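Local atomic coordinates of uncharacterized protein Atu2452 (Agrobacterium tumefaciens, PDB entry 2R8B), a protein that is of unknown function but probably acts as a hydrolase, with an alpha/beta-hydrolase fold and membership of the dienelactone hydrolase family. Residues G61-V66 with P87-L92; V170-L175 with L192-E197. One frame throughout, in Å; residues are numbered along the deposited sequence.

Both contacts are pairs of parallel neighbours in one mixed sheet, whose strands 90-94, 64-68, 143-148, 168-172 and 190-196 run in that order across it. Contact 1 joins the first two of these and contact 2 the last two, so that strand 143-148 lies between them. Their centres are 22 Å apart, on opposite sides of the chain's centre, and their nearest atoms come to about 6 Å without touching. Along the chain, contact 1 is complete before contact 2 begins. The arrangement fits an alpha/beta-hydrolase core: contact 1 belongs to its early beta-alpha-beta unit, whereas contact 2 ends beside a probable Ser-His-Asp triad of S149, H230 and D199.

Contact 1 (G61-V66 with P87-L92); sequences GAPLFV and PQATIL
The F65 ring is approached obliquely by I91 CG1, whose close contact is with F65 CB at 3.9 Å. F65 CG stands anti to the backbone N (chi1 -161°), and the ring leads away from 87-92 to touch I144 and L146. The P63 ring touches A89 through CB, 4.1 Å from A89 CB. Between the backbones, T90 straddles L64: T90 N donates to P63 O at 2.8 Å, and T90 O receives F65 N at 2.8 Å along a nearly straight bond (174°). The ladder continues from L92 N to F65 O at 2.9 Å; the axes of segments 64-66 and 90-92 run parallel to within 22°. On the sheet face holding L64, T90, V66 and L92, the L64 CD2 methyl lies 3.6 Å from T90 OG1 and also reaches L92 CD1. V66 and L92 run side by side, pointing the same way, with V66 CG2 3.8 Å from L92 CD2. Helix 117-138 covers this face, through I131 on V66 and F130 on L92. Beneath I91, on the F65 side, lies helix 75-85, the crossover that joins the two strands into a beta-alpha-beta unit, while strand 143-148 bonds to the far edge of 64-66.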
ATOM      1  N   GLY A  61     -13.787 -14.824   5.262  1.00 51.86           N
ATOM      2  CA  GLY A  61     -14.127 -13.925   6.351  1.00 52.25           C
ATOM      3  C   GLY A  61     -12.889 -13.283   6.945  1.00 52.50           C
ATOM      4  O   GLY A  61     -12.959 -12.203   7.619  1.00 52.44           O
ATOM      5  N   ALA A  62     -11.759 -13.942   6.677  1.00 51.94           N
ATOM      6  CA  ALA A  62     -10.464 -13.431   7.040  1.00 52.13           C
ATOM      7  C   ALA A  62      -9.995 -12.332   6.049  1.00 53.14           C
ATOM      8  O   ALA A  62     -10.480 -12.250   4.889  1.00 53.38           O
ATOM      9  CB  ALA A  62      -9.472 -14.562   7.111  1.00 51.89           C
ATOM     10  N   PRO A  63      -9.054 -11.472   6.502  1.00 53.22           N
ATOM     11  CA  PRO A  63      -8.621 -10.346   5.666  1.00 52.81           C
ATOM     12  C   PRO A  63      -8.137 -10.760   4.284  1.00 52.76           C
ATOM     13  O   PRO A  63      -7.692 -11.898   4.097  1.00 52.94           O
ATOM     14  CB  PRO A  63      -7.464  -9.732   6.465  1.00 52.50           C
ATOM     15  CG  PRO A  63      -7.770 -10.125   7.912  1.00 53.34           C
ATOM     16  CD  PRO A  63      -8.371 -11.500   7.820  1.00 52.98           C
ATOM     17  N   LEU A  64      -8.300  -9.832   3.343  1.00 52.63           N
ATOM     18  CA  LEU A  64      -7.614  -9.777   2.068  1.00 53.23           C
ATOM     19  C   LEU A  64      -6.357  -8.940   2.307  1.00 54.03           C
ATOM     20  O   LEU A  64      -6.439  -7.737   2.588  1.00 54.38           O
ATOM     21  CB  LEU A  64      -8.469  -9.035   1.032  1.00 52.92           C
ATOM     22  CG  LEU A  64      -8.559  -9.524  -0.409  1.00 53.02           C
ATOM     23  CD1 LEU A  64      -8.368  -8.374  -1.315  1.00 52.51           C
ATOM     24  CD2 LEU A  64      -7.559 -10.624  -0.764  1.00 52.77           C
ATOM     25  N   PHE A  65      -5.195  -9.565   2.221  1.00 54.26           N
ATOM     26  CA  PHE A  65      -3.989  -8.826   2.468  1.00 54.13           C
ATOM     27  C   PHE A  65      -3.324  -8.580   1.128  1.00 54.80           C
ATOM     28  O   PHE A  65      -2.829  -9.516   0.505  1.00 55.80           O
ATOM     29  CB  PHE A  65      -3.056  -9.618   3.352  1.00 53.75           C
ATOM     30  CG  PHE A  65      -2.023  -8.789   4.015  1.00 52.78           C
ATOM     31  CD1 PHE A  65      -1.842  -7.469   3.666  1.00 54.51           C
ATOM     32  CD2 PHE A  65      -1.227  -9.323   4.991  1.00 53.52           C
ATOM     33  CE1 PHE A  65      -0.890  -6.703   4.299  1.00 54.86           C
ATOM     34  CE2 PHE A  65      -0.265  -8.562   5.627  1.00 53.99           C
ATOM     35  CZ  PHE A  65      -0.096  -7.261   5.287  1.00 53.26           C
ATOM     36  N   VAL A  66      -3.312  -7.339   0.662  1.00 54.62           N
ATOM     37  CA  VAL A  66      -2.616  -7.036  -0.586  1.00 54.90           C
ATOM     38  C   VAL A  66      -1.322  -6.292  -0.273  1.00 55.07           C
ATOM     39  O   VAL A  66      -1.314  -5.418   0.588  1.00 54.58           O
ATOM     40  CB  VAL A  66      -3.534  -6.327  -1.618  1.00 54.54           C
ATOM     41  CG1 VAL A  66      -4.321  -5.230  -0.982  1.00 55.79           C
ATOM     42  CG2 VAL A  66      -2.740  -5.802  -2.791  1.00 54.78           C
ATOM     43  N   PRO A  87      -1.522 -15.195   9.399  1.00 63.56           N
ATOM     44  CA  PRO A  87      -1.235 -16.578   9.136  1.00 63.40           C
ATOM     45  C   PRO A  87      -2.343 -17.143   8.276  1.00 63.10           C
ATOM     46  O   PRO A  87      -2.165 -18.172   7.611  1.00 63.87           O
ATOM     47  CB  PRO A  87      -1.273 -17.209  10.538  1.00 63.69           C
ATOM     48  CG  PRO A  87      -1.003 -16.064  11.485  1.00 64.19           C
ATOM     49  CD  PRO A  87      -1.654 -14.893  10.837  1.00 63.65           C
ATOM     50  N   GLN A  88      -3.497 -16.488   8.295  1.00 62.25           N
ATOM     51  CA  GLN A  88      -4.645 -17.071   7.636  1.00 61.35           C
ATOM     52  C   GLN A  88      -5.458 -16.088   6.833  1.00 60.71           C
ATOM     53  O   GLN A  88      -6.603 -16.365   6.459  1.00 60.86           O
ATOM     54  CB  GLN A  88      -5.491 -17.869   8.614  1.00 61.47           C
ATOM     55  CG  GLN A  88      -6.169 -17.127   9.787  1.00 60.62           C
ATOM     56  CD  GLN A  88      -7.280 -18.083  10.355  1.00 61.98           C
ATOM     57  OE1 GLN A  88      -7.218 -18.510  11.528  1.00 63.82           O
ATOM     58  NE2 GLN A  88      -8.263 -18.471   9.492  1.00 60.47           N
ATOM     59  N   ALA A  89      -4.828 -14.957   6.531  1.00 59.69           N
ATOM     60  CA  ALA A  89      -5.423 -13.973   5.652  1.00 58.60           C
ATOM     61  C   ALA A  89      -5.309 -14.580   4.283  1.00 57.90           C
ATOM     62  O   ALA A  89      -4.415 -15.402   4.057  1.00 57.85           O
ATOM     63  CB  ALA A  89      -4.649 -12.646   5.724  1.00 58.39           C
ATOM     64  N   THR A  90      -6.210 -14.213   3.380  1.00 57.03           N
ATOM     65  CA  THR A  90      -5.976 -14.558   2.000  1.00 56.33           C
ATOM     66  C   THR A  90      -4.981 -13.540   1.474  1.00 56.21           C
ATOM     67  O   THR A  90      -5.105 -12.359   1.760  1.00 56.28           O
ATOM     68  CB  THR A  90      -7.266 -14.783   1.121  1.00 56.58           C
ATOM     69  OG1 THR A  90      -7.070 -14.152  -0.149  1.00 55.08           O
ATOM     70  CG2 THR A  90      -8.642 -14.369   1.835  1.00 55.26           C
ATOM     71  N   ILE A  91      -3.938 -14.000   0.786  1.00 55.99           N
ATOM     72  CA  ILE A  91      -2.796 -13.122   0.507  1.00 55.66           C
ATOM     73  C   ILE A  91      -2.524 -12.926  -0.942  1.00 55.99           C
ATOM     74  O   ILE A  91      -2.408 -13.868  -1.725  1.00 56.99           O
ATOM     75  CB  ILE A  91      -1.505 -13.569   1.202  1.00 55.54           C
ATOM     76  CG1 ILE A  91      -1.557 -13.114   2.646  1.00 56.27           C
ATOM     77  CG2 ILE A  91      -0.266 -12.897   0.580  1.00 55.34           C
ATOM     78  CD1 ILE A  91      -0.927 -14.085   3.555  1.00 58.39           C
ATOM     79  N   LEU A  92      -2.328 -11.681  -1.292  1.00 56.06           N
ATOM     80  CA  LEU A  92      -2.345 -11.327  -2.661  1.00 56.70           C
ATOM     81  C   LEU A  92      -1.173 -10.393  -2.989  1.00 56.02           C
ATOM     82  O   LEU A  92      -1.004  -9.352  -2.376  1.00 56.30           O
ATOM     83  CB  LEU A  92      -3.702 -10.698  -2.872  1.00 57.10           C
ATOM     84  CG  LEU A  92      -4.085 -10.499  -4.301  1.00 60.05           C
ATOM     85  CD1 LEU A  92      -5.572 -10.567  -4.357  1.00 60.57           C
ATOM     86  CD2 LEU A  92      -3.551  -9.084  -4.594  1.00 63.16           C
TER

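Contact 2 (V170-L175 with L192-E197); sequences VLMHPL and LITAGE
L171 O is gripped twice: T194 N donates to it at 3.0 Å, and I193 CA adds a CA-H...O contact at 3.4 Å. L171 N in turn donates to L192 O, so L171 bonds to the residues on either side of I193 in a parallel ladder. A third bond, H173 N to T194 O at 2.8 Å, carries the pairing past M172, just as the positive backbone angles of H173 turn the chain out of the strand. The imidazole of H173 folds back over the partner strand. Its CG is anti to the carbonyl carbon (chi1 -62°), and one ring face lies over the backbone: A195 CA makes a CH-pi contact 4.2 Å from the ring centroid, 13° off the normal, and T194 O lies under the same face, offset toward the rim. The hydroxyl of T194 sits between its own backbone N and carbonyl carbon (chi1 72°), which directs OG1 across the strand to M172, 3.6 Å from M172 CB; the M172 chain, modelled as selenomethionine, crosses it obliquely. On the other sheet face P174 meets I193 at about a right angle, P174 CG lying 3.7 Å from I193 CG2, and L171 CD1 adds a looser touch on I193 CG1. Helix 204-217 packs against this apolar side. Helix 234-244 covers the face of M172 and T194 and supplies E236, whose OE2 bonds T194 OG1 and whose OE1 bonds H173 NE2. H173 ND1 bonds D199 OD2, and its ring meets that of H230. Held by a carboxylate at each nitrogen, the buried H173 ring is fixed in rotation; if D199 and H230 do form a hydrolase triad with S149, H173 would be a second-shell residue that positions D199, with E236 and T194 behind it.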
ATOM      1  N   VAL A 170      -0.586  -0.208   5.705  1.00 53.34           N
ATOM      2  CA  VAL A 170       0.678   0.298   6.178  1.00 52.96           C
ATOM      3  C   VAL A 170       1.461   0.891   5.040  1.00 53.65           C
ATOM      4  O   VAL A 170       1.620   0.273   3.984  1.00 53.92           O
ATOM      5  CB  VAL A 170       1.447  -0.661   7.120  1.00 53.59           C
ATOM      6  CG1 VAL A 170       0.728  -1.976   7.301  1.00 51.10           C
ATOM      7  CG2 VAL A 170       2.883  -0.822   6.708  1.00 52.49           C
ATOM      8  N   LEU A 171       1.865   2.145   5.213  1.00 53.35           N
ATOM      9  CA  LEU A 171       2.612   2.825   4.173  1.00 52.65           C
ATOM     10  C   LEU A 171       4.081   2.916   4.537  1.00 52.32           C
ATOM     11  O   LEU A 171       4.454   3.594   5.485  1.00 52.67           O
ATOM     12  CB  LEU A 171       2.024   4.198   3.944  1.00 52.68           C
ATOM     13  CG  LEU A 171       0.508   4.204   3.692  1.00 52.34           C
ATOM     14  CD1 LEU A 171       0.015   5.625   3.613  1.00 45.42           C
ATOM     15  CD2 LEU A 171       0.110   3.448   2.434  1.00 51.83           C
HETATM   16  N   MSE A 172       4.929   2.211   3.811  1.00 51.81           N
HETATM   17  CA  MSE A 172       6.338   2.257   4.145  1.00 51.57           C
HETATM   18  C   MSE A 172       7.078   3.236   3.259  1.00 51.00           C
HETATM   19  O   MSE A 172       7.255   3.009   2.072  1.00 51.06           O
HETATM   20  CB  MSE A 172       6.898   0.840   4.110  1.00 51.87           C
HETATM   21  CG  MSE A 172       6.091  -0.023   5.040  1.00 51.22           C
HETATM   22 SE   MSE A 172       6.848  -1.754   5.278  0.60 53.42          SE
HETATM   23  CE  MSE A 172       7.904  -1.480   6.935  1.00 55.02           C
ATOM     24  N   HIS A 173       7.471   4.365   3.842  1.00 50.52           N
ATOM     25  CA  HIS A 173       8.175   5.360   3.109  1.00 49.81           C
ATOM     26  C   HIS A 173       7.334   5.773   1.901  1.00 50.33           C
ATOM     27  O   HIS A 173       7.746   5.555   0.782  1.00 51.05           O
ATOM     28  CB  HIS A 173       9.543   4.830   2.676  1.00 48.66           C
ATOM     29  CG  HIS A 173      10.439   4.485   3.826  1.00 50.43           C
ATOM     30  ND1 HIS A 173      11.478   5.292   4.239  1.00 51.79           N
ATOM     31  CD2 HIS A 173      10.445   3.421   4.662  1.00 52.55           C
ATOM     32  CE1 HIS A 173      12.081   4.749   5.279  1.00 51.98           C
ATOM     33  NE2 HIS A 173      11.471   3.610   5.555  1.00 53.98           N
ATOM     34  N   PRO A 174       6.141   6.349   2.130  1.00 50.37           N
ATOM     35  CA  PRO A 174       5.383   6.957   1.045  1.00 51.35           C
ATOM     36  C   PRO A 174       5.980   8.281   0.614  1.00 52.84           C
ATOM     37  O   PRO A 174       6.783   8.879   1.357  1.00 55.08           O
ATOM     38  CB  PRO A 174       4.044   7.260   1.702  1.00 50.86           C
ATOM     39  CG  PRO A 174       4.425   7.547   3.108  1.00 49.66           C
ATOM     40  CD  PRO A 174       5.419   6.477   3.406  1.00 49.90           C
ATOM     41  N   LEU A 175       5.561   8.748  -0.562  1.00 53.76           N
ATOM     42  CA  LEU A 175       5.935  10.057  -1.120  1.00 54.61           C
ATOM     43  C   LEU A 175       4.675  10.504  -1.832  1.00 54.87           C
ATOM     44  O   LEU A 175       4.328   9.932  -2.853  1.00 55.93           O
ATOM     45  CB  LEU A 175       7.016   9.871  -2.179  1.00 53.71           C
ATOM     46  CG  LEU A 175       7.831  11.042  -2.723  1.00 54.64           C
ATOM     47  CD1 LEU A 175       8.159  10.829  -4.216  1.00 54.99           C
ATOM     48  CD2 LEU A 175       7.208  12.381  -2.495  1.00 50.12           C
ATOM     49  N   LEU A 192      -0.873   2.998   9.317  1.00 51.22           N
ATOM     50  CA  LEU A 192       0.499   3.119   9.805  1.00 51.84           C
ATOM     51  C   LEU A 192       1.432   3.687   8.742  1.00 51.84           C
ATOM     52  O   LEU A 192       1.561   3.119   7.656  1.00 53.00           O
ATOM     53  CB  LEU A 192       1.024   1.750  10.220  1.00 51.41           C
ATOM     54  CG  LEU A 192       2.495   1.766  10.611  1.00 51.77           C
ATOM     55  CD1 LEU A 192       2.736   2.766  11.674  1.00 54.60           C
ATOM     56  CD2 LEU A 192       2.916   0.436  11.093  1.00 52.13           C
ATOM     57  N   ILE A 193       2.091   4.793   9.044  1.00 51.09           N
ATOM     58  CA  ILE A 193       3.146   5.280   8.174  1.00 50.08           C
ATOM     59  C   ILE A 193       4.492   5.075   8.856  1.00 50.19           C
ATOM     60  O   ILE A 193       4.655   5.418  10.047  1.00 50.33           O
ATOM     61  CB  ILE A 193       2.949   6.726   7.830  1.00 49.93           C
ATOM     62  CG1 ILE A 193       1.557   6.918   7.210  1.00 50.28           C
ATOM     63  CG2 ILE A 193       3.989   7.142   6.804  1.00 50.31           C
ATOM     64  CD1 ILE A 193       0.978   8.342   7.285  1.00 46.64           C
ATOM     65  N   THR A 194       5.447   4.502   8.129  1.00 49.25           N
ATOM     66  CA  THR A 194       6.789   4.365   8.639  1.00 49.74           C
ATOM     67  C   THR A 194       7.663   5.191   7.731  1.00 49.89           C
ATOM     68  O   THR A 194       7.505   5.196   6.502  1.00 50.11           O
ATOM     69  CB  THR A 194       7.284   2.899   8.566  1.00 50.96           C
ATOM     70  OG1 THR A 194       7.528   2.554   7.193  1.00 54.45           O
ATOM     71  CG2 THR A 194       6.247   1.880   9.150  1.00 50.56           C
ATOM     72  N   ALA A 195       8.616   5.892   8.305  1.00 50.12           N
ATOM     73  CA  ALA A 195       9.362   6.839   7.501  1.00 50.76           C
ATOM     74  C   ALA A 195      10.777   7.190   8.013  1.00 51.37           C
ATOM     75  O   ALA A 195      11.111   7.010   9.187  1.00 51.33           O
ATOM     76  CB  ALA A 195       8.531   8.082   7.294  1.00 50.19           C
ATOM     77  N   GLY A 196      11.614   7.681   7.112  1.00 51.36           N
ATOM     78  CA  GLY A 196      12.962   7.991   7.522  1.00 51.68           C
ATOM     79  C   GLY A 196      13.024   9.490   7.662  1.00 51.62           C
ATOM     80  O   GLY A 196      12.414  10.241   6.884  1.00 52.70           O
ATOM     81  N   GLU A 197      13.751   9.984   8.630  1.00 50.77           N
ATOM     82  CA  GLU A 197      13.796  11.401   8.594  1.00 51.23           C
ATOM     83  C   GLU A 197      14.897  12.003   7.693  1.00 51.36           C
ATOM     84  O   GLU A 197      14.897  13.204   7.479  1.00 52.19           O
ATOM     85  CB  GLU A 197      13.647  12.017   9.981  1.00 50.74           C
ATOM     86  CG  GLU A 197      14.652  11.628  10.959  1.00 52.51           C
ATOM     87  CD  GLU A 197      14.275  11.996  12.389  1.00 54.62           C
ATOM     88  OE1 GLU A 197      13.160  11.673  12.853  1.00 54.80           O
ATOM     89  OE2 GLU A 197      15.133  12.606  13.061  1.00 57.96           O
TER